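Local coordinates for protein PlaB phospholipase (Legionella pneumophila, PDB 6ZTI) that probably hydrolyses phospholipids as a virulence-linked alpha/beta hydrolase whose activity is controlled by NAD(H)-mediated assembly into tetramers, at residues 32-37 with 277-282; 196-201 with 258-263; 25-30 with 61-66. One frame throughout, in Å; residues are numbered along the deposited sequence.

Interaction 1 of 3, residues 32-37 with 277-282; sequences YGELPQ and ITMANA
Glu34 stretches toward the backbone of Thr278 and Met279: CG stands anti to its own carbonyl carbon (chi1 -61°) and CD lies anti to CA (chi2 -172°), which extends the chain as far as CD, and the carboxylate beyond it meets the loop through OE1. The contact joins two loops of the alpha/beta hydrolase domain: a type II' beta turn from Tyr32 to Leu35 that leads into helix 35-44, with Glu34 at the N-cap position, and the loop ahead of helix 286-296.

Glu34 is gripped at both ends. Its backbone N donates to Ile277 O at 3.0 Å, and Met279 N donates to Glu34 OE1 at 2.8 Å, on the lone pair turned away from the other carboxylate oxygen. At the turn, Gly33, whose positive phi by itself favours glycine, brings its CA to 3.8 Å from Ile277 O.

Beside these bonds Leu35 and Ile277 make an apolar contact. Their side chains cross obliquely, Leu35 CD2 lying 4.0 Å from Ile277 CD1, and Ile274 and Ile291 extend the apolar patch around Leu35. Met279 brings SD to 4.0 Å from Gln37 C and packs against Trp38 and Asn41 on helix 35-44, while Gln37 also meets Leu474 of a second subunit.

The loop that receives Glu34 is itself braced. Thr278 OG1 accepts from Asn281 N at 3.1 Å in an ST motif, and Thr278 N returns a bond of 3.0 Å to Asn281 OD1, its nitrogen standing 45° out of the plane of the Asn281 side-chain carbonyl.

Interaction 2 of 3, residues 196-201 with 258-263; sequences TGQKID and FGVLPG
Lys199 lies against the backbone of Gly263 near the C-terminal ends of two neighbouring parallel strands of the alpha/beta hydrolase sheet, 191-197 and 257-261. Lys199 CB sits 3.8 Å from Gly263 C. Lys199 CG, anti to the backbone N, stays 4.0 Å from Gly263 C. The chain then bends (chi2 74°), and Lys199 CD passes Gly263 CA at 4.2 Å before the rest of the side chain leads away; NZ ends in a long, weak ion pair with Glu324. Gly263 presents only backbone to this aliphatic stem, and its positive phi (79°) suits a glycine.

Upstream, Thr196 pairs with Val260 in a parallel bridge. Thr196 N donates to Gly259 O at 3.0 Å, and Leu261 N donates to Thr196 O at 2.7 Å; both bonds run nearly along the C=O axis. The same Thr196 O also takes a CA-H...O contact from Val260. Beyond the bridge a water links the two segments: it accepts from Gln198 N, donates to Leu261 O and receives a weak bond from Gly263 N. Gln198 crosses Val260 at about a right angle, its CG 3.8 Å from Val260 CG1, and its OE1 accepts from Gln318.

The Lys199 side chain is about 7 Å from that of Arg202, an NAD(+)-binding residue nearby in sequence, and about 10 Å from a bound thio-NAD. Strand 257-261 is the outermost of its sheet within the chain. Thr314 and Thr317 of helix 300-320 bond to Val260 N and O, Leu261 packs on Thr287 and Trp290 of helix 286-296, and Val260 touches Val223 of helix 223-226.

Interaction 3 of 3, residues 25-30 with 61-66; sequences SVTHTN and ISFDDT
The Phe63 ring turns its edge to Val26, whose backbone O lies in the ring plane 3.8 Å from Phe63 CE2. One face of the ring carries Ile61 CG2, 3.7 Å above the plane and offset toward the rim. The Thr27 and Phe63 side chains cross at about a right angle, and Thr27 CG2 lies 4.2 Å from Phe63 CD2, in an oblique position relative to the ring. Near the other end of segment 25-30 the His28 ring has Asn30 ND2 over the centre of one face, while His28 ND1 accepts from Asn30 N at 3.1 Å.

Two loops following neighbouring strands of the alpha/beta hydrolase sheet, 16-21 and 55-60, meet here. Ser62 OG stands between the backbone N and the carbonyl carbon (chi1 47°), which brings it to 3.1 Å from Ser25 N and 3.4 Å from Val26 N. Farther along, Asp64 forms an Asx turn: its OD1 accepts from both Thr66 N and Thr66 OG1. The second subunit takes up other groups of these loops, with Thr29 OG1 bonded to Ala477 N of that subunit and Asp64 OD2 to its Leu428 N.

Between the two segments the contact is small. It sets a serine hydroxyl near two backbone nitrogens; the slightly positive ring-edge hydrogens of Phe63 probably find Val26 O a favourable neighbour, and a threonine methyl adds van der Waals contact.

Overall arrangement
From the N terminus, strand 16-21 leads into residues 25-30, which open interaction 3; after a residue between them, residues 32-37 open interaction 1. Interaction 3 closes first, at 61-66 beyond strand 55-60, so the two contacts cross along the chain. Interaction 2 opens at 196-201 and closes at 258-263, nested inside the long loop that interaction 1 completes at 277-282. Interaction 3 ties together loops after strands 16-21 and 55-60, interaction 2 joins the last two strands of the parallel sheet, and interaction 1 connects the start of helix 35-44 to the loop before helix 286-296. The centres of interactions 1 and 2 lie 18 Å apart.

Interaction 1 of 3, residues 32-37 with 277-282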
ATOM      1  N   TYR B  32      -7.852 -23.235 -31.194  1.00 13.04           N
ATOM      2  CA  TYR B  32      -9.147 -23.536 -31.796  1.00 18.23           C
ATOM      3  C   TYR B  32      -9.319 -25.005 -32.159  1.00 15.92           C
ATOM      4  O   TYR B  32     -10.391 -25.379 -32.650  1.00 12.57           O
ATOM      5  CB  TYR B  32      -9.362 -22.687 -33.059  1.00 15.37           C
ATOM      6  CG  TYR B  32      -9.294 -21.189 -32.825  1.00 11.34           C
ATOM      7  CD1 TYR B  32     -10.135 -20.575 -31.909  1.00 15.86           C
ATOM      8  CD2 TYR B  32      -8.404 -20.385 -33.545  1.00 16.79           C
ATOM      9  CE1 TYR B  32     -10.083 -19.206 -31.696  1.00 14.60           C
ATOM     10  CE2 TYR B  32      -8.348 -19.019 -33.343  1.00 14.60           C
ATOM     11  CZ  TYR B  32      -9.196 -18.438 -32.414  1.00 12.99           C
ATOM     12  OH  TYR B  32      -9.155 -17.076 -32.195  1.00 14.61           O
ATOM     13  N   GLY B  33      -8.308 -25.843 -31.920  1.00 17.95           N
ATOM     14  CA  GLY B  33      -8.402 -27.238 -32.297  1.00 18.50           C
ATOM     15  C   GLY B  33      -8.422 -27.335 -33.810  1.00 20.29           C
ATOM     16  O   GLY B  33      -7.862 -26.500 -34.514  1.00 20.64           O
ATOM     17  N   GLU B  34      -9.100 -28.364 -34.318  1.00 18.01           N
ATOM     18  CA  GLU B  34      -9.322 -28.510 -35.748  1.00 16.18           C
ATOM     19  C   GLU B  34     -10.736 -28.109 -36.166  1.00 15.89           C
ATOM     20  O   GLU B  34     -11.151 -28.411 -37.291  1.00 22.57           O
ATOM     21  CB  GLU B  34      -9.004 -29.947 -36.182  1.00 20.18           C
ATOM     22  CG  GLU B  34      -7.546 -30.337 -35.924  1.00 18.87           C
ATOM     23  CD  GLU B  34      -7.151 -31.692 -36.514  1.00 32.07           C
ATOM     24  OE1 GLU B  34      -7.975 -32.635 -36.520  1.00 28.09           O
ATOM     25  OE2 GLU B  34      -5.996 -31.810 -36.980  1.00 45.47           O
ATOM     26  N   LEU B  35     -11.461 -27.389 -35.309  1.00 17.47           N
ATOM     27  CA  LEU B  35     -12.825 -26.994 -35.650  1.00 14.66           C
ATOM     28  C   LEU B  35     -12.912 -26.089 -36.874  1.00 14.77           C
ATOM     29  O   LEU B  35     -13.867 -26.251 -37.655  1.00 15.32           O
ATOM     30  CB  LEU B  35     -13.484 -26.311 -34.444  1.00 15.29           C
ATOM     31  CG  LEU B  35     -14.910 -25.818 -34.698  1.00 14.86           C
ATOM     32  CD1 LEU B  35     -15.780 -26.997 -35.111  1.00 15.33           C
ATOM     33  CD2 LEU B  35     -15.486 -25.099 -33.502  1.00 20.30           C
ATOM     34  N   PRO B  36     -11.999 -25.135 -37.102  1.00 18.56           N
ATOM     35  CA  PRO B  36     -12.077 -24.343 -38.348  1.00 16.05           C
ATOM     36  C   PRO B  36     -11.996 -25.186 -39.609  1.00 17.60           C
ATOM     37  O   PRO B  36     -12.821 -25.022 -40.519  1.00 17.65           O
ATOM     38  CB  PRO B  36     -10.887 -23.379 -38.216  1.00 17.85           C
ATOM     39  CG  PRO B  36     -10.661 -23.263 -36.737  1.00 16.90           C
ATOM     40  CD  PRO B  36     -10.951 -24.636 -36.197  1.00 15.18           C
ATOM     41  N   GLN B  37     -11.011 -26.083 -39.697  1.00 27.88           N
ATOM     42  CA  GLN B  37     -10.922 -26.979 -40.849  1.00 25.38           C
ATOM     43  C   GLN B  37     -12.172 -27.844 -40.979  1.00 23.51           C
ATOM     44  O   GLN B  37     -12.621 -28.133 -42.095  1.00 31.96           O
ATOM     45  CB  GLN B  37      -9.671 -27.855 -40.727  1.00 33.03           C
ATOM     46  CG  GLN B  37      -8.365 -27.089 -40.972  1.00 48.27           C
ATOM     47  CD  GLN B  37      -7.203 -27.517 -40.066  1.00 61.44           C
ATOM     48  OE1 GLN B  37      -7.391 -28.191 -39.048  1.00 45.40           O
ATOM     49  NE2 GLN B  37      -5.992 -27.110 -40.440  1.00 46.88           N
ATOM     50  N   ILE B 277     -11.320 -30.660 -30.076  1.00 14.27           N
ATOM     51  CA  ILE B 277     -11.998 -31.011 -31.322  1.00 13.59           C
ATOM     52  C   ILE B 277     -10.964 -31.401 -32.370  1.00 14.76           C
ATOM     53  O   ILE B 277     -10.046 -30.630 -32.670  1.00 14.80           O
ATOM     54  CB  ILE B 277     -12.855 -29.837 -31.819  1.00 12.57           C
ATOM     55  CG1 ILE B 277     -13.930 -29.489 -30.794  1.00 11.22           C
ATOM     56  CG2 ILE B 277     -13.491 -30.160 -33.156  1.00 17.97           C
ATOM     57  CD1 ILE B 277     -14.770 -28.299 -31.181  1.00 13.91           C
ATOM     58  N   THR B 278     -11.135 -32.581 -32.961  1.00 17.23           N
ATOM     59  CA  THR B 278     -10.309 -33.021 -34.076  1.00 18.82           C
ATOM     60  C   THR B 278     -11.206 -33.394 -35.247  1.00 20.61           C
ATOM     61  O   THR B 278     -12.408 -33.626 -35.083  1.00 19.41           O
ATOM     62  CB  THR B 278      -9.425 -34.226 -33.707  1.00 22.95           C
ATOM     63  OG1 THR B 278     -10.241 -35.391 -33.537  1.00 16.86           O
ATOM     64  CG2 THR B 278      -8.657 -33.951 -32.428  1.00 19.68           C
ATOM     65  N   MET B 279     -10.604 -33.464 -36.441  1.00 23.22           N
ATOM     66  CA  MET B 279     -11.354 -33.920 -37.604  1.00 33.00           C
ATOM     67  C   MET B 279     -11.945 -35.300 -37.361  1.00 29.09           C
ATOM     68  O   MET B 279     -13.026 -35.616 -37.873  1.00 22.05           O
ATOM     69  CB  MET B 279     -10.459 -33.951 -38.846  1.00 25.57           C
ATOM     70  CG  MET B 279     -10.092 -32.581 -39.411  1.00 35.38           C
ATOM     71  SD  MET B 279     -11.532 -31.616 -39.892  1.00 49.39           S
ATOM     72  CE  MET B 279     -12.265 -32.663 -41.152  1.00 38.56           C
ATOM     73  N   ALA B 280     -11.264 -36.124 -36.562  1.00 21.98           N
ATOM     74  CA  ALA B 280     -11.683 -37.510 -36.404  1.00 26.09           C
ATOM     75  C   ALA B 280     -12.815 -37.654 -35.399  1.00 30.73           C
ATOM     76  O   ALA B 280     -13.670 -38.534 -35.553  1.00 30.24           O
ATOM     77  CB  ALA B 280     -10.487 -38.367 -35.990  1.00 27.71           C
ATOM     78  N   ASN B 281     -12.856 -36.800 -34.380  1.00 21.63           N
ATOM     79  CA  ASN B 281     -13.888 -36.899 -33.364  1.00 24.93           C
ATOM     80  C   ASN B 281     -14.990 -35.859 -33.527  1.00 17.63           C
ATOM     81  O   ASN B 281     -15.992 -35.943 -32.820  1.00 17.96           O
ATOM     82  CB  ASN B 281     -13.264 -36.801 -31.959  1.00 19.87           C
ATOM     83  CG  ASN B 281     -12.836 -35.377 -31.577  1.00 21.54           C
ATOM     84  OD1 ASN B 281     -13.325 -34.383 -32.120  1.00 17.80           O
ATOM     85  ND2 ASN B 281     -11.932 -35.285 -30.606  1.00 19.36           N
ATOM     86  N   ALA B 282     -14.853 -34.915 -34.463  1.00 23.44           N
ATOM     87  CA  ALA B 282     -15.791 -33.794 -34.514  1.00 26.12           C
ATOM     88  C   ALA B 282     -17.229 -34.266 -34.687  1.00 26.17           C
ATOM     89  O   ALA B 282     -18.141 -33.750 -34.031  1.00 17.68           O
ATOM     90  CB  ALA B 282     -15.409 -32.836 -35.641  1.00 27.17           C
TER

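Interaction 2 of 3, residues 196-201 with 258-263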
ATOM      1  N   THR B 196     -21.228 -24.048 -22.651  1.00  8.06           N
ATOM      2  CA  THR B 196     -20.101 -24.285 -21.763  1.00  7.39           C
ATOM      3  C   THR B 196     -20.192 -25.698 -21.208  1.00 11.95           C
ATOM      4  O   THR B 196     -21.151 -26.433 -21.464  1.00  9.43           O
ATOM      5  CB  THR B 196     -20.054 -23.245 -20.643  1.00 10.72           C
ATOM      6  OG1 THR B 196     -18.779 -23.299 -19.992  1.00 10.78           O
ATOM      7  CG2 THR B 196     -21.134 -23.526 -19.675  1.00 11.09           C
ATOM      8  N   GLY B 197     -19.153 -26.079 -20.467  1.00  6.22           N
ATOM      9  CA  GLY B 197     -19.116 -27.362 -19.811  1.00  7.94           C
ATOM     10  C   GLY B 197     -18.811 -27.151 -18.340  1.00  6.49           C
ATOM     11  O   GLY B 197     -18.492 -26.040 -17.908  1.00  7.75           O
ATOM     12  N   GLN B 198     -18.901 -28.240 -17.580  1.00 10.33           N
ATOM     13  CA  GLN B 198     -18.646 -28.195 -16.144  1.00  9.27           C
ATOM     14  C   GLN B 198     -17.808 -29.378 -15.679  1.00 12.48           C
ATOM     15  O   GLN B 198     -17.929 -29.820 -14.530  1.00  8.80           O
ATOM     16  CB  GLN B 198     -19.948 -28.155 -15.358  1.00  6.55           C
ATOM     17  CG  GLN B 198     -20.907 -29.251 -15.687  1.00  6.87           C
ATOM     18  CD  GLN B 198     -22.020 -29.276 -14.691  1.00 10.19           C
ATOM     19  OE1 GLN B 198     -22.604 -28.236 -14.379  1.00 12.87           O
ATOM     20  NE2 GLN B 198     -22.296 -30.444 -14.145  1.00 12.15           N
ATOM     21  N   LYS B 199     -16.938 -29.872 -16.545  1.00  7.51           N
ATOM     22  CA  LYS B 199     -16.025 -30.964 -16.238  1.00 10.97           C
ATOM     23  C   LYS B 199     -14.653 -30.391 -15.889  1.00 13.62           C
ATOM     24  O   LYS B 199     -14.151 -29.514 -16.597  1.00 10.37           O
ATOM     25  CB  LYS B 199     -15.903 -31.899 -17.447  1.00 16.83           C
ATOM     26  CG  LYS B 199     -15.500 -33.317 -17.124  1.00 20.64           C
ATOM     27  CD  LYS B 199     -16.665 -34.079 -16.504  1.00 33.67           C
ATOM     28  CE  LYS B 199     -16.345 -35.560 -16.378  1.00 53.96           C
ATOM     29  NZ  LYS B 199     -17.256 -36.240 -15.414  1.00 50.83           N
ATOM     30  N   ILE B 200     -14.051 -30.868 -14.802  1.00  9.25           N
ATOM     31  CA  ILE B 200     -12.672 -30.512 -14.479  1.00  8.04           C
ATOM     32  C   ILE B 200     -11.765 -31.485 -15.206  1.00 13.51           C
ATOM     33  O   ILE B 200     -11.989 -32.701 -15.167  1.00 15.02           O
ATOM     34  CB  ILE B 200     -12.404 -30.560 -12.966  1.00  8.26           C
ATOM     35  CG1 ILE B 200     -13.350 -29.633 -12.202  1.00 11.88           C
ATOM     36  CG2 ILE B 200     -10.937 -30.207 -12.685  1.00  7.16           C
ATOM     37  CD1 ILE B 200     -13.337 -28.185 -12.669  1.00  9.62           C
ATOM     38  N   ASP B 201     -10.750 -30.964 -15.887  1.00 12.58           N
ATOM     39  CA  ASP B 201      -9.690 -31.843 -16.370  1.00 12.44           C
ATOM     40  C   ASP B 201      -8.750 -32.037 -15.186  1.00 12.92           C
ATOM     41  O   ASP B 201      -7.927 -31.172 -14.871  1.00 13.86           O
ATOM     42  CB  ASP B 201      -8.972 -31.290 -17.593  1.00 13.07           C
ATOM     43  CG  ASP B 201      -7.996 -32.312 -18.193  1.00 21.38           C
ATOM     44  OD1 ASP B 201      -7.578 -33.224 -17.454  1.00 20.20           O
ATOM     45  OD2 ASP B 201      -7.652 -32.231 -19.391  1.00 20.96           O
ATOM     46  N   PHE B 258     -28.750 -21.205 -23.998  1.00  8.33           N
ATOM     47  CA  PHE B 258     -27.777 -21.551 -22.970  1.00  6.02           C
ATOM     48  C   PHE B 258     -27.744 -23.058 -22.825  1.00  8.15           C
ATOM     49  O   PHE B 258     -28.765 -23.676 -22.515  1.00  9.96           O
ATOM     50  CB  PHE B 258     -28.126 -20.889 -21.629  1.00  9.37           C
ATOM     51  CG  PHE B 258     -27.215 -21.284 -20.501  1.00  6.88           C
ATOM     52  CD1 PHE B 258     -25.899 -20.875 -20.491  1.00  5.74           C
ATOM     53  CD2 PHE B 258     -27.674 -22.074 -19.454  1.00  9.27           C
ATOM     54  CE1 PHE B 258     -25.055 -21.241 -19.473  1.00  7.53           C
ATOM     55  CE2 PHE B 258     -26.843 -22.433 -18.438  1.00  8.54           C
ATOM     56  CZ  PHE B 258     -25.523 -22.015 -18.446  1.00  9.28           C
ATOM     57  N   GLY B 259     -26.573 -23.638 -23.020  1.00 10.80           N
ATOM     58  CA  GLY B 259     -26.408 -25.070 -22.893  1.00 11.39           C
ATOM     59  C   GLY B 259     -25.160 -25.401 -22.114  1.00 13.29           C
ATOM     60  O   GLY B 259     -24.103 -24.808 -22.331  1.00 11.40           O
ATOM     61  N   VAL B 260     -25.292 -26.346 -21.193  1.00  6.14           N
ATOM     62  CA  VAL B 260     -24.163 -26.958 -20.506  1.00 10.51           C
ATOM     63  C   VAL B 260     -23.942 -28.319 -21.161  1.00 12.44           C
ATOM     64  O   VAL B 260     -24.754 -29.236 -21.008  1.00 15.03           O
ATOM     65  CB  VAL B 260     -24.412 -27.082 -18.997  1.00  7.18           C
ATOM     66  CG1 VAL B 260     -23.229 -27.715 -18.300  1.00 12.38           C
ATOM     67  CG2 VAL B 260     -24.721 -25.706 -18.365  1.00 12.26           C
ATOM     68  N   LEU B 261     -22.895 -28.434 -21.900  1.00 10.38           N
ATOM     69  CA  LEU B 261     -22.582 -29.632 -22.670  1.00  9.45           C
ATOM     70  C   LEU B 261     -21.830 -30.654 -21.821  1.00 10.25           C
ATOM     71  O   LEU B 261     -21.095 -30.283 -20.902  1.00 11.63           O
ATOM     72  CB  LEU B 261     -21.730 -29.270 -23.878  1.00 10.86           C
ATOM     73  CG  LEU B 261     -22.306 -28.220 -24.828  1.00 13.87           C
ATOM     74  CD1 LEU B 261     -21.385 -28.033 -26.060  1.00 12.85           C
ATOM     75  CD2 LEU B 261     -23.709 -28.611 -25.259  1.00 18.74           C
ATOM     76  N   PRO B 262     -21.972 -31.948 -22.122  1.00 12.10           N
ATOM     77  CA  PRO B 262     -21.368 -32.982 -21.271  1.00 14.50           C
ATOM     78  C   PRO B 262     -19.893 -33.233 -21.547  1.00 11.84           C
ATOM     79  O   PRO B 262     -19.453 -33.309 -22.698  1.00 15.16           O
ATOM     80  CB  PRO B 262     -22.190 -34.233 -21.614  1.00 16.03           C
ATOM     81  CG  PRO B 262     -22.534 -34.035 -23.053  1.00 16.29           C
ATOM     82  CD  PRO B 262     -22.817 -32.537 -23.175  1.00 12.69           C
ATOM     83  N   GLY B 263     -19.140 -33.400 -20.459  1.00 12.91           N
ATOM     84  CA  GLY B 263     -17.801 -33.959 -20.509  1.00 15.61           C
ATOM     85  C   GLY B 263     -16.712 -33.016 -20.945  1.00 15.52           C
ATOM     86  O   GLY B 263     -15.649 -33.470 -21.382  1.00 15.64           O
TER
HETATM   87  O   HOH W   1     -19.566 -30.760 -18.670  1.00  7.90           O

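Interaction 3 of 3, residues 25-30 with 61-66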
ATOM      1  N   SER B  25      -4.373 -15.382 -22.368  1.00 22.19           N
ATOM      2  CA  SER B  25      -3.086 -16.062 -22.242  1.00 27.60           C
ATOM      3  C   SER B  25      -2.767 -16.963 -23.430  1.00 28.07           C
ATOM      4  O   SER B  25      -1.835 -17.766 -23.352  1.00 32.99           O
ATOM      5  CB  SER B  25      -3.013 -16.873 -20.942  1.00 33.42           C
ATOM      6  OG  SER B  25      -2.904 -16.008 -19.821  1.00 37.63           O
ATOM      7  N   VAL B  26      -3.491 -16.825 -24.539  1.00 21.56           N
ATOM      8  CA  VAL B  26      -3.279 -17.655 -25.720  1.00 24.61           C
ATOM      9  C   VAL B  26      -2.113 -17.109 -26.534  1.00 18.40           C
ATOM     10  O   VAL B  26      -2.003 -15.898 -26.756  1.00 19.66           O
ATOM     11  CB  VAL B  26      -4.567 -17.713 -26.560  1.00 20.95           C
ATOM     12  CG1 VAL B  26      -4.313 -18.339 -27.903  1.00 21.07           C
ATOM     13  CG2 VAL B  26      -5.636 -18.494 -25.812  1.00 18.67           C
ATOM     14  N   THR B  27      -1.241 -18.011 -27.004  1.00 14.20           N
ATOM     15  CA  THR B  27      -0.111 -17.614 -27.837  1.00 19.10           C
ATOM     16  C   THR B  27      -0.031 -18.389 -29.148  1.00 20.96           C
ATOM     17  O   THR B  27       0.989 -18.298 -29.841  1.00 18.50           O
ATOM     18  CB  THR B  27       1.217 -17.782 -27.088  1.00 32.63           C
ATOM     19  OG1 THR B  27       1.424 -19.163 -26.771  1.00 21.31           O
ATOM     20  CG2 THR B  27       1.224 -16.954 -25.814  1.00 31.65           C
ATOM     21  N   HIS B  28      -1.075 -19.127 -29.516  1.00 16.44           N
ATOM     22  CA  HIS B  28      -1.030 -19.991 -30.688  1.00 21.51           C
ATOM     23  C   HIS B  28      -2.460 -20.302 -31.099  1.00 20.41           C
ATOM     24  O   HIS B  28      -3.287 -20.641 -30.245  1.00 20.68           O
ATOM     25  CB  HIS B  28      -0.251 -21.270 -30.361  1.00 20.62           C
ATOM     26  CG  HIS B  28       0.233 -22.014 -31.561  1.00 20.84           C
ATOM     27  ND1 HIS B  28      -0.597 -22.375 -32.602  1.00 29.03           N
ATOM     28  CD2 HIS B  28       1.460 -22.494 -31.875  1.00 24.82           C
ATOM     29  CE1 HIS B  28       0.103 -23.028 -33.513  1.00 21.98           C
ATOM     30  NE2 HIS B  28       1.353 -23.115 -33.096  1.00 24.59           N
ATOM     31  N   THR B  29      -2.753 -20.183 -32.399  1.00 19.44           N
ATOM     32  CA  THR B  29      -4.113 -20.355 -32.895  1.00 23.83           C
ATOM     33  C   THR B  29      -4.545 -21.813 -32.947  1.00 16.88           C
ATOM     34  O   THR B  29      -5.694 -22.087 -33.312  1.00 16.56           O
ATOM     35  CB  THR B  29      -4.269 -19.722 -34.288  1.00 14.08           C
ATOM     36  OG1 THR B  29      -3.175 -20.104 -35.128  1.00 22.13           O
ATOM     37  CG2 THR B  29      -4.328 -18.192 -34.189  1.00 17.81           C
ATOM     38  N   ASN B  30      -3.674 -22.759 -32.605  1.00 18.91           N
ATOM     39  CA  ASN B  30      -4.149 -24.123 -32.412  1.00 20.22           C
ATOM     40  C   ASN B  30      -5.101 -24.222 -31.231  1.00 21.34           C
ATOM     41  O   ASN B  30      -5.744 -25.264 -31.055  1.00 18.44           O
ATOM     42  CB  ASN B  30      -2.974 -25.098 -32.227  1.00 23.34           C
ATOM     43  CG  ASN B  30      -2.119 -24.791 -31.002  1.00 24.01           C
ATOM     44  OD1 ASN B  30      -2.499 -24.015 -30.132  1.00 20.78           O
ATOM     45  ND2 ASN B  30      -0.951 -25.420 -30.934  1.00 23.65           N
ATOM     46  N   ILE B  61      -3.870  -9.871 -28.713  1.00 15.97           N
ATOM     47  CA  ILE B  61      -2.778  -9.883 -27.751  1.00 17.60           C
ATOM     48  C   ILE B  61      -3.373  -9.814 -26.353  1.00 20.05           C
ATOM     49  O   ILE B  61      -3.942  -8.791 -25.954  1.00 17.51           O
ATOM     50  CB  ILE B  61      -1.806  -8.726 -27.990  1.00 12.91           C
ATOM     51  CG1 ILE B  61      -1.317  -8.734 -29.435  1.00 20.88           C
ATOM     52  CG2 ILE B  61      -0.644  -8.818 -27.003  1.00 18.23           C
ATOM     53  CD1 ILE B  61      -0.574  -9.984 -29.824  1.00 22.85           C
ATOM     54  N   SER B  62      -3.206 -10.897 -25.601  1.00 22.18           N
ATOM     55  CA  SER B  62      -3.713 -11.005 -24.243  1.00 17.89           C
ATOM     56  C   SER B  62      -2.604 -10.979 -23.203  1.00 33.32           C
ATOM     57  O   SER B  62      -2.887 -11.131 -22.009  1.00 30.10           O
ATOM     58  CB  SER B  62      -4.516 -12.303 -24.095  1.00 25.09           C
ATOM     59  OG  SER B  62      -3.795 -13.392 -24.656  1.00 33.82           O
ATOM     60  N   PHE B  63      -1.352 -10.804 -23.618  1.00 25.46           N
ATOM     61  CA  PHE B  63      -0.217 -10.881 -22.709  1.00 23.66           C
ATOM     62  C   PHE B  63       0.558  -9.568 -22.626  1.00 29.45           C
ATOM     63  O   PHE B  63       1.738  -9.573 -22.265  1.00 32.55           O
ATOM     64  CB  PHE B  63       0.700 -12.028 -23.139  1.00 20.63           C
ATOM     65  CG  PHE B  63       0.951 -12.071 -24.614  1.00 23.83           C
ATOM     66  CD1 PHE B  63       1.894 -11.240 -25.187  1.00 24.06           C
ATOM     67  CD2 PHE B  63       0.236 -12.937 -25.433  1.00 23.94           C
ATOM     68  CE1 PHE B  63       2.126 -11.262 -26.551  1.00 24.70           C
ATOM     69  CE2 PHE B  63       0.466 -12.966 -26.804  1.00 28.74           C
ATOM     70  CZ  PHE B  63       1.411 -12.128 -27.362  1.00 26.13           C
ATOM     71  N   ASP B  64      -0.086  -8.442 -22.931  1.00 25.96           N
ATOM     72  CA  ASP B  64       0.515  -7.117 -22.819  1.00 27.22           C
ATOM     73  C   ASP B  64      -0.183  -6.363 -21.694  1.00 19.39           C
ATOM     74  O   ASP B  64      -1.396  -6.144 -21.752  1.00 21.13           O
ATOM     75  CB  ASP B  64       0.386  -6.350 -24.140  1.00 19.04           C
ATOM     76  CG  ASP B  64       0.990  -4.956 -24.079  1.00 27.75           C
ATOM     77  OD1 ASP B  64       0.896  -4.285 -23.026  1.00 26.59           O
ATOM     78  OD2 ASP B  64       1.557  -4.524 -25.099  1.00 30.62           O
ATOM     79  N   ASP B  65       0.586  -5.934 -20.693  1.00 23.72           N
ATOM     80  CA  ASP B  65      -0.003  -5.303 -19.518  1.00 26.62           C
ATOM     81  C   ASP B  65      -0.649  -3.948 -19.803  1.00 28.83           C
ATOM     82  O   ASP B  65      -1.416  -3.469 -18.962  1.00 34.87           O
ATOM     83  CB  ASP B  65       1.055  -5.132 -18.428  1.00 26.49           C
ATOM     84  CG  ASP B  65       1.347  -6.423 -17.687  1.00 31.44           C
ATOM     85  OD1 ASP B  65       0.463  -7.308 -17.633  1.00 29.55           O
ATOM     86  OD2 ASP B  65       2.467  -6.551 -17.152  1.00 32.19           O
ATOM     87  N   THR B  66      -0.382  -3.325 -20.949  1.00 23.58           N
ATOM     88  CA  THR B  66      -0.977  -2.028 -21.254  1.00 30.34           C
ATOM     89  C   THR B  66      -2.275  -2.130 -22.049  1.00 23.00           C
ATOM     90  O   THR B  66      -3.027  -1.151 -22.103  1.00 28.74           O
ATOM     91  CB  THR B  66       0.017  -1.154 -22.026  1.00 29.69           C
ATOM     92  OG1 THR B  66       0.223  -1.691 -23.337  1.00 30.95           O
ATOM     93  CG2 THR B  66       1.350  -1.101 -21.301  1.00 32.54           C
TER